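Local coordinates for protein NEDD8-conjugating enzyme UBC12 (Saccharomyces cerevisiae, PDB 3O2U) that accepts the ubiquitin-like protein Rub1 (NEDD8) from its E1 complex and catalyses its covalent attachment to other proteins, chiefly the cullin Cdc53, at residues Ile32-Asp37 and Leu129-Ile134; Thr48-Thr53 and Glu67-Pro72; Ser63-Val68 and Asn83-Phe88; Pro97-Leu102 and Gly114-Asn119. All blocks are in the same frame, centred on the assembly; numbering follows the deposited sequence. Where two conformers were deposited one is given.

The four contacts tie together one ubiquitin-conjugating (UBC) fold. Interactions 2 and 3 share Glu67 and Val68 of the strand 65-70, their centres about 8 Å apart, and interaction 4 takes the four-stranded antiparallel sheet on to its last strand, 98-101, through Asn85 N to Val100 O at 2.9 Å. Interaction 1 pairs helix 29-39 with the start of helix 131-143; Leu131 reaches the sheet, its CD2 3.6 Å from Leu66 CD1 of interaction 3. Cys117, the predicted thioester cysteine, lies in interaction 4. The side chain of Phe84 in interaction 3 is about 10 Å from that of Cys117, and the centre of interaction 1 is about 17 Å from that of interaction 4.

Interaction 1 of 4, residues Ile32-Asp37 and Leu129-Ile134; sequences IRLKRD and LDLQSI
Leu129 enters through its backbone: its carbonyl O takes a 2.7 Å hydrogen bond from Arg33 NH2, which approaches from above the carbonyl plane while the oxygen stays near the guanidinium plane. Arg33 reaches this point with CG anti to the backbone N (chi1 168°) and a bend at chi2; its NH1 binds Pro127 O, so the guanidinium holds the turn before helix 131-143 at two carbonyls. Asp130 is the N-cap of that helix. Its OD1 accepts from both Ser133 N and Ser133 OG, while its CB rests 3.4 Å from Asp37 OD2. Leu131 N donates to Asp37 OD2 (3.1 Å), arriving well above the carboxylate plane. Leu131 CB meets Asp37 CB at 3.8 Å. Farther out, Leu131 CD2 touches Leu34 CD1, the apolar side of this junction in the UBC fold. Gln132 N is joined to Asp37 O by one water. The Asp37 carboxylate is itself fixed within helix 29-39 by the salt bridge from Arg33 NE to Asp37 OD1 (2.8 Å, nearly straight). With this arginine beside it, the Leu131 amide donating to it and Tyr92 OH bonded to OD2, Asp37 is probably held as a charged carboxylate despite its burial.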
# COMPACT_ATOMS: atom_id res chain seq x y z
N ILE A 32 -12.40 4.49 12.71
CA ILE A 32 -13.56 3.60 12.76
C ILE A 32 -13.78 2.90 11.42
O ILE A 32 -14.09 1.72 11.37
CB ILE A 32 -14.86 4.35 13.10
CG1 ILE A 32 -14.81 4.86 14.55
CG2 ILE A 32 -16.08 3.45 12.89
CD1 ILE A 32 -16.09 5.54 14.98
N ARG A 33 -13.62 3.64 10.33
CA ARG A 33 -13.78 3.07 8.99
C ARG A 33 -12.65 2.08 8.66
O ARG A 33 -12.89 1.00 8.11
CB ARG A 33 -13.85 4.19 7.95
CG ARG A 33 -13.72 3.70 6.50
CD ARG A 33 -14.96 2.89 6.01
NE ARG A 33 -14.52 2.10 4.86
CZ ARG A 33 -14.57 2.50 3.60
NH1 ARG A 33 -15.17 3.64 3.28
NH2 ARG A 33 -14.05 1.72 2.65
N LEU A 34 -11.42 2.40 9.01
CA LEU A 34 -10.33 1.45 8.82
C LEU A 34 -10.53 0.17 9.67
O LEU A 34 -10.28 -0.94 9.19
CB LEU A 34 -8.97 2.09 9.10
CG LEU A 34 -7.77 1.14 8.97
CD1 LEU A 34 -7.73 0.43 7.63
CD2 LEU A 34 -6.46 1.89 9.23
N LYS A 35 -10.97 0.31 10.92
CA LYS A 35 -11.28 -0.89 11.72
C LYS A 35 -12.30 -1.80 11.02
O LYS A 35 -12.17 -3.02 11.00
CB LYS A 35 -11.82 -0.51 13.10
CG LYS A 35 -10.77 -0.03 14.08
CD LYS A 35 -11.44 0.49 15.34
CE LYS A 35 -12.15 -0.63 16.09
NZ LYS A 35 -11.22 -1.74 16.44
N ARG A 36 -13.34 -1.18 10.47
CA ARG A 36 -14.38 -1.90 9.75
C ARG A 36 -13.80 -2.61 8.50
O ARG A 36 -14.12 -3.76 8.22
CB ARG A 36 -15.55 -0.95 9.46
CG ARG A 36 -16.11 -0.89 8.05
CD ARG A 36 -17.22 0.19 7.95
NE ARG A 36 -17.64 0.48 6.58
CZ ARG A 36 -18.44 1.48 6.22
NH1 ARG A 36 -18.93 2.31 7.14
NH2 ARG A 36 -18.76 1.66 4.95
N ASP A 37 -12.95 -1.91 7.75
CA ASP A 37 -12.27 -2.54 6.61
C ASP A 37 -11.39 -3.72 7.03
O ASP A 37 -11.36 -4.74 6.36
CB ASP A 37 -11.39 -1.53 5.86
CG ASP A 37 -12.19 -0.56 5.01
OD1 ASP A 37 -13.42 -0.42 5.23
OD2 ASP A 37 -11.56 0.05 4.11
N LEU A 129 -14.65 2.24 -2.14
CA LEU A 129 -13.65 1.18 -2.24
C LEU A 129 -13.06 0.98 -0.85
O LEU A 129 -13.25 1.82 0.03
CB LEU A 129 -12.53 1.55 -3.24
CG LEU A 129 -12.93 1.60 -4.72
CD1 LEU A 129 -11.74 1.86 -5.65
CD2 LEU A 129 -13.65 0.33 -5.13
N ASP A 130 -12.39 -0.14 -0.63
CA ASP A 130 -11.93 -0.48 0.72
C ASP A 130 -10.56 -1.13 0.71
O ASP A 130 -9.94 -1.30 -0.34
CB ASP A 130 -12.95 -1.40 1.41
CG ASP A 130 -13.16 -2.72 0.66
OD1 ASP A 130 -12.51 -2.94 -0.39
OD2 ASP A 130 -13.97 -3.54 1.12
N LEU A 131 -10.08 -1.47 1.90
CA LEU A 131 -8.76 -2.04 2.05
C LEU A 131 -8.67 -3.33 1.23
O LEU A 131 -7.65 -3.61 0.60
CB LEU A 131 -8.45 -2.28 3.53
CG LEU A 131 -7.12 -2.96 3.84
CD1 LEU A 131 -5.94 -2.16 3.28
CD2 LEU A 131 -6.96 -3.18 5.37
N GLN A 132 -9.74 -4.12 1.24
CA GLN A 132 -9.76 -5.37 0.47
C GLN A 132 -9.44 -5.09 -1.01
O GLN A 132 -8.67 -5.81 -1.63
CB GLN A 132 -11.11 -6.07 0.57
CG GLN A 132 -11.24 -7.31 -0.29
CD GLN A 132 -10.78 -8.55 0.41
OE1 GLN A 132 -10.77 -8.61 1.64
NE2 GLN A 132 -10.41 -9.57 -0.36
N SER A 133 -10.04 -4.03 -1.55
CA SER A 133 -9.82 -3.62 -2.94
C SER A 133 -8.39 -3.24 -3.19
O SER A 133 -7.82 -3.61 -4.20
CB SER A 133 -10.70 -2.43 -3.29
OG SER A 133 -12.06 -2.74 -3.04
N ILE A 134 -7.82 -2.45 -2.29
CA ILE A 134 -6.45 -2.04 -2.46
C ILE A 134 -5.56 -3.28 -2.48
O ILE A 134 -4.73 -3.44 -3.37
CB ILE A 134 -6.00 -1.08 -1.35
CG1 ILE A 134 -6.78 0.25 -1.48
CG2 ILE A 134 -4.51 -0.86 -1.44
CD1 ILE A 134 -6.81 1.12 -0.22
O HOH W 1 -11.66 -4.25 3.54

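Interaction 2 of 4, residues Thr48-Thr53 and Glu67-Pro72; sequences TLNVIT and EVIVRP
Asn50 and Glu67 lie side by side and point the same way, with the amide and carboxylate planes turned 49° apart. Their tips bring two acceptors together, Asn50 OD1 and Glu67 OE1 at 3.1 Å, with no hydrogen bond between them; the carboxylate's bonded oxygen is OE2, held by Asn83 on the next strand. Ile69, on the same face, crosses Thr48 obliquely. Its CB is 3.5 Å from Thr48 OG1, and CD1 extends to 4.0 Å from Asn50 OD1. An alanine at Ile69 would keep the CB beside Thr48 OG1 but lose CG1, CG2 and CD1, and would probably loosen the packing on Thr48 and give up the contact with Asn50 OD1. This is the pairing of edge strand 47-51 with 65-70 in the antiparallel sheet of the UBC fold: Thr48-Ile69 and Asn50-Glu67 are hydrogen-bonded pairs, with Glu67 N to Asn50 O at 2.8 Å, and Leu49-Val68 between them is a non-hydrogen-bonded pair. On the other face, Leu49 CD1 and Val68 CG2 approach to 4.4 Å, and both side chains pack on Ile135 of helix 131-143. Ile52 and Thr53 both face Lys65, a classic beta bulge, and Ile52 lays CG1 4.1 Å from Glu67 CB. At the opposite end a water joins Thr48 OG1 and Ile69 O.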
# COMPACT_ATOMS: atom_id res chain seq x y z
N THR A 48 -0.58 -11.84 3.21
CA THR A 48 -0.63 -11.74 4.66
C THR A 48 -0.50 -10.27 5.07
O THR A 48 0.02 -9.44 4.32
CB THR A 48 0.46 -12.60 5.30
OG1 THR A 48 1.75 -12.11 4.92
CG2 THR A 48 0.33 -14.03 4.80
N LEU A 49 -1.00 -9.94 6.25
CA LEU A 49 -1.10 -8.54 6.67
C LEU A 49 -0.71 -8.43 8.13
O LEU A 49 -1.12 -9.24 8.95
CB LEU A 49 -2.53 -8.03 6.45
CG LEU A 49 -2.77 -6.55 6.75
CD1 LEU A 49 -4.00 -6.05 6.06
CD2 LEU A 49 -2.88 -6.31 8.25
N ASN A 50 0.11 -7.42 8.44
CA ASN A 50 0.53 -7.13 9.81
C ASN A 50 0.10 -5.72 10.15
O ASN A 50 0.38 -4.78 9.40
CB ASN A 50 2.05 -7.23 9.94
CG ASN A 50 2.56 -8.64 9.70
OD1 ASN A 50 3.49 -8.85 8.92
ND2 ASN A 50 1.93 -9.60 10.35
N VAL A 51 -0.59 -5.57 11.27
CA VAL A 51 -0.92 -4.24 11.74
C VAL A 51 0.32 -3.73 12.43
O VAL A 51 0.76 -4.32 13.41
CB VAL A 51 -2.07 -4.25 12.77
CG1 VAL A 51 -2.35 -2.83 13.24
CG2 VAL A 51 -3.32 -4.89 12.18
N ILE A 52 0.89 -2.64 11.93
CA ILE A 52 2.10 -2.08 12.54
C ILE A 52 1.69 -1.06 13.60
O ILE A 52 2.09 -1.16 14.77
CB ILE A 52 3.02 -1.40 11.50
CG1 ILE A 52 3.46 -2.39 10.41
CG2 ILE A 52 4.26 -0.81 12.17
CD1 ILE A 52 4.15 -3.63 10.96
N THR A 53 0.92 -0.06 13.18
CA THR A 53 0.28 0.88 14.10
C THR A 53 -1.24 0.77 13.92
O THR A 53 -1.74 0.92 12.80
CB THR A 53 0.71 2.32 13.83
OG1 THR A 53 2.09 2.46 14.17
CG2 THR A 53 -0.13 3.28 14.68
N GLU A 67 1.42 -3.41 7.19
CA GLU A 67 2.35 -4.02 6.25
C GLU A 67 1.60 -5.10 5.48
O GLU A 67 0.99 -5.98 6.08
CB GLU A 67 3.53 -4.66 6.96
CG GLU A 67 4.54 -5.29 5.99
CD GLU A 67 5.59 -6.12 6.68
OE1 GLU A 67 5.32 -6.64 7.78
OE2 GLU A 67 6.69 -6.26 6.10
N VAL A 68 1.65 -5.03 4.16
CA VAL A 68 0.96 -6.03 3.34
C VAL A 68 2.01 -6.81 2.58
O VAL A 68 2.82 -6.22 1.89
CB VAL A 68 0.00 -5.37 2.32
CG1 VAL A 68 -0.52 -6.42 1.34
CG2 VAL A 68 -1.15 -4.71 3.03
N ILE A 69 1.99 -8.13 2.71
CA ILE A 69 2.99 -9.00 2.07
C ILE A 69 2.36 -9.87 0.98
O ILE A 69 1.56 -10.77 1.27
CB ILE A 69 3.68 -9.90 3.10
CG1 ILE A 69 4.36 -9.05 4.18
CG2 ILE A 69 4.70 -10.80 2.39
CD1 ILE A 69 4.93 -9.85 5.34
N VAL A 70 2.71 -9.60 -0.27
CA VAL A 70 2.18 -10.35 -1.40
C VAL A 70 3.18 -11.43 -1.82
O VAL A 70 4.34 -11.13 -2.13
CB VAL A 70 1.85 -9.39 -2.57
CG1 VAL A 70 1.25 -10.15 -3.74
CG2 VAL A 70 0.86 -8.32 -2.09
N ARG A 71 2.73 -12.69 -1.79
CA ARG A 71 3.54 -13.84 -2.21
C ARG A 71 2.74 -14.67 -3.23
O ARG A 71 2.04 -15.61 -2.87
CB ARG A 71 3.90 -14.71 -1.01
CG ARG A 71 4.91 -15.83 -1.31
CD ARG A 71 5.38 -16.47 -0.01
NE ARG A 71 6.36 -17.55 -0.21
CZ ARG A 71 6.03 -18.83 -0.38
NH1 ARG A 71 4.75 -19.20 -0.40
NH2 ARG A 71 6.97 -19.75 -0.53
N PRO A 72 2.80 -14.28 -4.51
CA PRO A 72 1.99 -14.90 -5.56
C PRO A 72 2.36 -16.36 -5.70
O PRO A 72 3.52 -16.71 -5.50
CB PRO A 72 2.43 -14.14 -6.82
CG PRO A 72 2.96 -12.86 -6.33
CD PRO A 72 3.61 -13.15 -5.02
O HOH W 2 2.40 -13.47 2.17

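Interaction 3 of 4, residues Ser63-Val68 and Asn83-Phe88; sequences SPKLEV and NFNLDF
Leu66, Val68, Leu86 and Phe88 form the apolar centre of this contact. Val68 CG2, anti to its carbonyl carbon, meets Leu86 CD1 at 3.7 Å, the two side chains crossing obliquely. Leu66 puts CD1 3.6 Å from Phe88 CE2, approaching the ring obliquely. Helix 131-143 covers this face, Leu131 packing on Leu66 and Leu86, while Leu34 of helix 29-39 lies against Phe88. Strands 65-70 and 82-87 form a beta hairpin at the middle of the antiparallel UBC sheet. Leu66-Leu86 and Val68-Phe84 are its hydrogen-bonded pairs, each with bonds both ways; the shortest runs from Val68 N to Phe84 O at 2.7 Å. Beyond the strand, Phe88 N continues the ladder to Pro64 O with an almost straight bond (176°). Phe84 turns a ring edge to Val68 O. Lys65, Glu67, Asn85 and Asp87 lie on the other face. Lys65 runs alongside Asp87, bending at chi3 and chi4 so that Lys65 NZ forms a 2.8 Å salt bridge to Asp87 OD1 from above the carboxylate plane, while Lys65 CG passes 3.1 Å from the same oxygen. A methionine at Lys65 would lose the ammonium and would probably leave Asp87 without this charge partner. At the far end Asn83 ND2 donates to the anti lone pair of Glu67 OE2, 2.9 Å away and in the amide plane, while Asn83 OD1 accepts from Lys103 NZ.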
# COMPACT_ATOMS: atom_id res chain seq x y z
N SER A 63 -0.25 7.81 12.99
CA SER A 63 -1.09 7.36 11.89
C SER A 63 -1.14 5.83 11.85
O SER A 63 -0.12 5.17 12.07
CB SER A 63 -0.57 7.93 10.58
OG SER A 63 0.82 7.67 10.44
N PRO A 64 -2.33 5.25 11.61
CA PRO A 64 -2.38 3.80 11.48
C PRO A 64 -1.49 3.37 10.33
O PRO A 64 -1.35 4.09 9.33
CB PRO A 64 -3.86 3.53 11.15
CG PRO A 64 -4.60 4.74 11.71
CD PRO A 64 -3.66 5.88 11.47
N LYS A 65 -0.88 2.20 10.46
CA LYS A 65 0.03 1.72 9.43
C LYS A 65 -0.02 0.20 9.35
O LYS A 65 -0.04 -0.49 10.39
CB LYS A 65 1.46 2.21 9.71
CG LYS A 65 2.48 1.81 8.66
CD LYS A 65 3.89 2.10 9.16
CE LYS A 65 4.09 3.60 9.35
NZ LYS A 65 4.72 4.16 8.13
N LEU A 66 -0.11 -0.32 8.13
CA LEU A 66 -0.20 -1.77 7.92
C LEU A 66 0.95 -2.18 7.02
O LEU A 66 1.40 -1.40 6.18
CB LEU A 66 -1.51 -2.14 7.21
CG LEU A 66 -2.80 -1.49 7.73
CD1 LEU A 66 -3.98 -1.84 6.82
CD2 LEU A 66 -3.09 -1.90 9.17
N GLU A 67 1.42 -3.41 7.19
CA GLU A 67 2.35 -4.02 6.25
C GLU A 67 1.60 -5.10 5.48
O GLU A 67 0.99 -5.98 6.08
CB GLU A 67 3.53 -4.66 6.96
CG GLU A 67 4.54 -5.29 5.99
CD GLU A 67 5.59 -6.12 6.68
OE1 GLU A 67 5.32 -6.64 7.78
OE2 GLU A 67 6.69 -6.26 6.10
N VAL A 68 1.65 -5.03 4.16
CA VAL A 68 0.96 -6.03 3.34
C VAL A 68 2.01 -6.81 2.58
O VAL A 68 2.82 -6.22 1.89
CB VAL A 68 0.00 -5.37 2.32
CG1 VAL A 68 -0.52 -6.42 1.34
CG2 VAL A 68 -1.15 -4.71 3.03
N ASN A 83 6.71 -6.89 0.00
CA ASN A 83 5.97 -6.25 1.07
C ASN A 83 5.77 -4.76 0.83
O ASN A 83 6.59 -4.10 0.18
CB ASN A 83 6.57 -6.54 2.47
CG ASN A 83 8.02 -6.10 2.60
OD1 ASN A 83 8.76 -6.01 1.62
ND2 ASN A 83 8.44 -5.84 3.84
N PHE A 84 4.65 -4.24 1.34
CA PHE A 84 4.25 -2.84 1.16
C PHE A 84 3.85 -2.29 2.52
O PHE A 84 3.29 -3.01 3.35
CB PHE A 84 3.02 -2.71 0.25
CG PHE A 84 3.22 -3.22 -1.14
CD1 PHE A 84 3.56 -2.36 -2.18
CD2 PHE A 84 3.07 -4.58 -1.43
CE1 PHE A 84 3.74 -2.84 -3.49
CE2 PHE A 84 3.24 -5.06 -2.73
CZ PHE A 84 3.58 -4.20 -3.76
N ASN A 85 4.12 -1.01 2.74
CA ASN A 85 3.57 -0.32 3.89
C ASN A 85 2.40 0.50 3.40
O ASN A 85 2.48 1.13 2.35
CB ASN A 85 4.61 0.59 4.53
CG ASN A 85 5.27 -0.02 5.76
OD1 ASN A 85 4.87 -1.08 6.24
ND2 ASN A 85 6.29 0.65 6.28
N LEU A 86 1.30 0.47 4.15
CA LEU A 86 0.15 1.33 3.86
C LEU A 86 -0.04 2.30 5.02
O LEU A 86 -0.29 1.85 6.15
CB LEU A 86 -1.12 0.48 3.67
CG LEU A 86 -1.33 -0.26 2.34
CD1 LEU A 86 -0.21 -1.25 2.06
CD2 LEU A 86 -2.65 -0.98 2.38
N ASP A 87 0.07 3.60 4.75
CA ASP A 87 0.00 4.64 5.78
C ASP A 87 -1.28 5.47 5.63
O ASP A 87 -1.47 6.13 4.60
CB ASP A 87 1.21 5.58 5.66
CG ASP A 87 2.54 4.85 5.71
OD1 ASP A 87 2.62 3.76 6.30
OD2 ASP A 87 3.53 5.37 5.15
N PHE A 88 -2.13 5.46 6.64
CA PHE A 88 -3.43 6.12 6.59
C PHE A 88 -3.38 7.46 7.30
O PHE A 88 -2.80 7.56 8.37
CB PHE A 88 -4.48 5.24 7.26
CG PHE A 88 -4.69 3.93 6.58
CD1 PHE A 88 -5.80 3.73 5.78
CD2 PHE A 88 -3.76 2.92 6.69
CE1 PHE A 88 -5.98 2.54 5.12
CE2 PHE A 88 -3.93 1.72 6.04
CZ PHE A 88 -5.05 1.52 5.26

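Interaction 4 of 4, residues Pro97-Leu102 and Gly114-Asn119; sequences PKVVCL and GNVCLN
Strand 98-101 is the last of the four-stranded UBC sheet, and here it meets the irregular segment that carries Cys117, the predicted glycyl-thioester residue of this E2. Pro97 leads into the strand and packs on Phe88 and on Ile134 of helix 131-143. Lys98 is bonded through its backbone to Asp87 of the neighbouring strand 82-87. Val99 makes the first side-chain contact: its CG1, anti to the backbone N (chi1 175°), approaches Val116 CG2 at 4.1 Å, the two side chains crossing obliquely. Its carbonyl O takes a 2.8 Å bond from a water that in turn accepts from Val116 N, so the backbones are bridged here by solvent. Val100 turns its side chain away from the 114-119 segment and offers its CA at 3.6 Å to Gly114 O, a CH...O contact. Cys101 points toward the segment, with SG anti to the backbone N. Its CB packs 4.0 Å from Val116 CG2, the same methyl that Val99 meets, so one branch of Val116 lies against both strand residues. Leu141 of helix 131-143 also packs on Val116, the residue directly before Cys117. Where the backbones come closest, Gly114 adopts a positive phi of 97°, its CA 4.3 Å from that of Cys101. A side chain there would clash with Cys101 O. The direct hydrogen bond is nearly straight: Cys101 N donates to a lone pair of Gly114 O, in the carbonyl plane, at 2.7 Å.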
# COMPACT_ATOMS: atom_id res chain seq x y z
N PRO A 97 -4.89 5.16 1.65
CA PRO A 97 -3.58 5.26 2.32
C PRO A 97 -2.50 5.54 1.30
O PRO A 97 -2.68 5.24 0.12
CB PRO A 97 -3.38 3.86 2.90
CG PRO A 97 -4.15 2.96 1.93
CD PRO A 97 -5.40 3.78 1.65
N LYS A 98 -1.39 6.10 1.76
CA LYS A 98 -0.18 6.14 0.95
C LYS A 98 0.41 4.72 0.90
O LYS A 98 0.51 4.07 1.92
CB LYS A 98 0.83 7.10 1.58
CG LYS A 98 2.23 6.98 1.00
CD LYS A 98 2.99 8.27 1.19
CE LYS A 98 4.37 8.21 0.57
NZ LYS A 98 5.23 7.29 1.36
N VAL A 99 0.76 4.24 -0.28
CA VAL A 99 1.30 2.89 -0.41
C VAL A 99 2.77 3.01 -0.82
O VAL A 99 3.10 3.75 -1.75
CB VAL A 99 0.50 2.09 -1.46
CG1 VAL A 99 1.11 0.71 -1.70
CG2 VAL A 99 -0.96 1.98 -1.01
N VAL A 100 3.65 2.32 -0.10
CA VAL A 100 5.08 2.31 -0.40
C VAL A 100 5.57 0.88 -0.51
O VAL A 100 5.41 0.10 0.43
CB VAL A 100 5.88 3.01 0.72
CG1 VAL A 100 7.36 3.00 0.40
CG2 VAL A 100 5.40 4.44 0.92
N CYS A 101 6.18 0.53 -1.64
CA CYS A 101 6.78 -0.80 -1.78
C CYS A 101 8.15 -0.82 -1.09
O CYS A 101 8.96 0.08 -1.30
CB CYS A 101 6.92 -1.20 -3.26
SG CYS A 101 7.66 -2.86 -3.50
N LEU A 102 8.38 -1.83 -0.27
CA LEU A 102 9.52 -1.85 0.63
C LEU A 102 10.68 -2.67 0.08
O LEU A 102 11.67 -2.87 0.76
CB LEU A 102 9.11 -2.43 1.99
CG LEU A 102 7.92 -1.75 2.65
CD1 LEU A 102 7.69 -2.35 4.03
CD2 LEU A 102 8.17 -0.24 2.75
N GLY A 114 10.05 2.99 -4.48
CA GLY A 114 8.96 2.33 -3.78
C GLY A 114 7.57 2.85 -4.16
O GLY A 114 6.56 2.33 -3.67
N ASN A 115 7.52 3.87 -5.02
CA ASN A 115 6.25 4.36 -5.56
C ASN A 115 5.51 3.31 -6.39
O ASN A 115 6.11 2.60 -7.20
CB ASN A 115 6.49 5.62 -6.41
CG ASN A 115 6.98 6.80 -5.59
OD1 ASN A 115 8.04 7.35 -5.87
ND2 ASN A 115 6.22 7.17 -4.57
N VAL A 116 4.20 3.24 -6.21
CA VAL A 116 3.41 2.20 -6.87
C VAL A 116 2.31 2.81 -7.71
O VAL A 116 1.45 3.51 -7.18
CB VAL A 116 2.73 1.26 -5.86
CG1 VAL A 116 2.02 0.15 -6.60
CG2 VAL A 116 3.75 0.69 -4.87
N CYS A 117 2.33 2.52 -9.01
CA CYS A 117 1.31 3.03 -9.93
C CYS A 117 0.13 2.07 -10.07
O CYS A 117 0.17 1.10 -10.82
CB CYS A 117 1.90 3.32 -11.32
SG CYS A 117 0.72 4.16 -12.42
N LEU A 118 -0.92 2.35 -9.32
CA LEU A 118 -2.09 1.51 -9.28
C LEU A 118 -3.26 2.46 -9.37
O LEU A 118 -3.37 3.37 -8.56
CB LEU A 118 -2.12 0.76 -7.94
CG LEU A 118 -3.29 -0.17 -7.68
CD1 LEU A 118 -3.23 -1.36 -8.64
CD2 LEU A 118 -3.27 -0.62 -6.22
N ASN A 119 -4.12 2.26 -10.37
CA ASN A 119 -5.18 3.23 -10.68
C ASN A 119 -6.09 3.54 -9.50
O ASN A 119 -6.50 4.69 -9.30
CB ASN A 119 -6.03 2.74 -11.85
CG ASN A 119 -6.81 1.48 -11.52
OD1 ASN A 119 -6.39 0.67 -10.67
ND2 ASN A 119 -7.97 1.31 -12.16
O HOH W 3 2.74 4.72 -4.36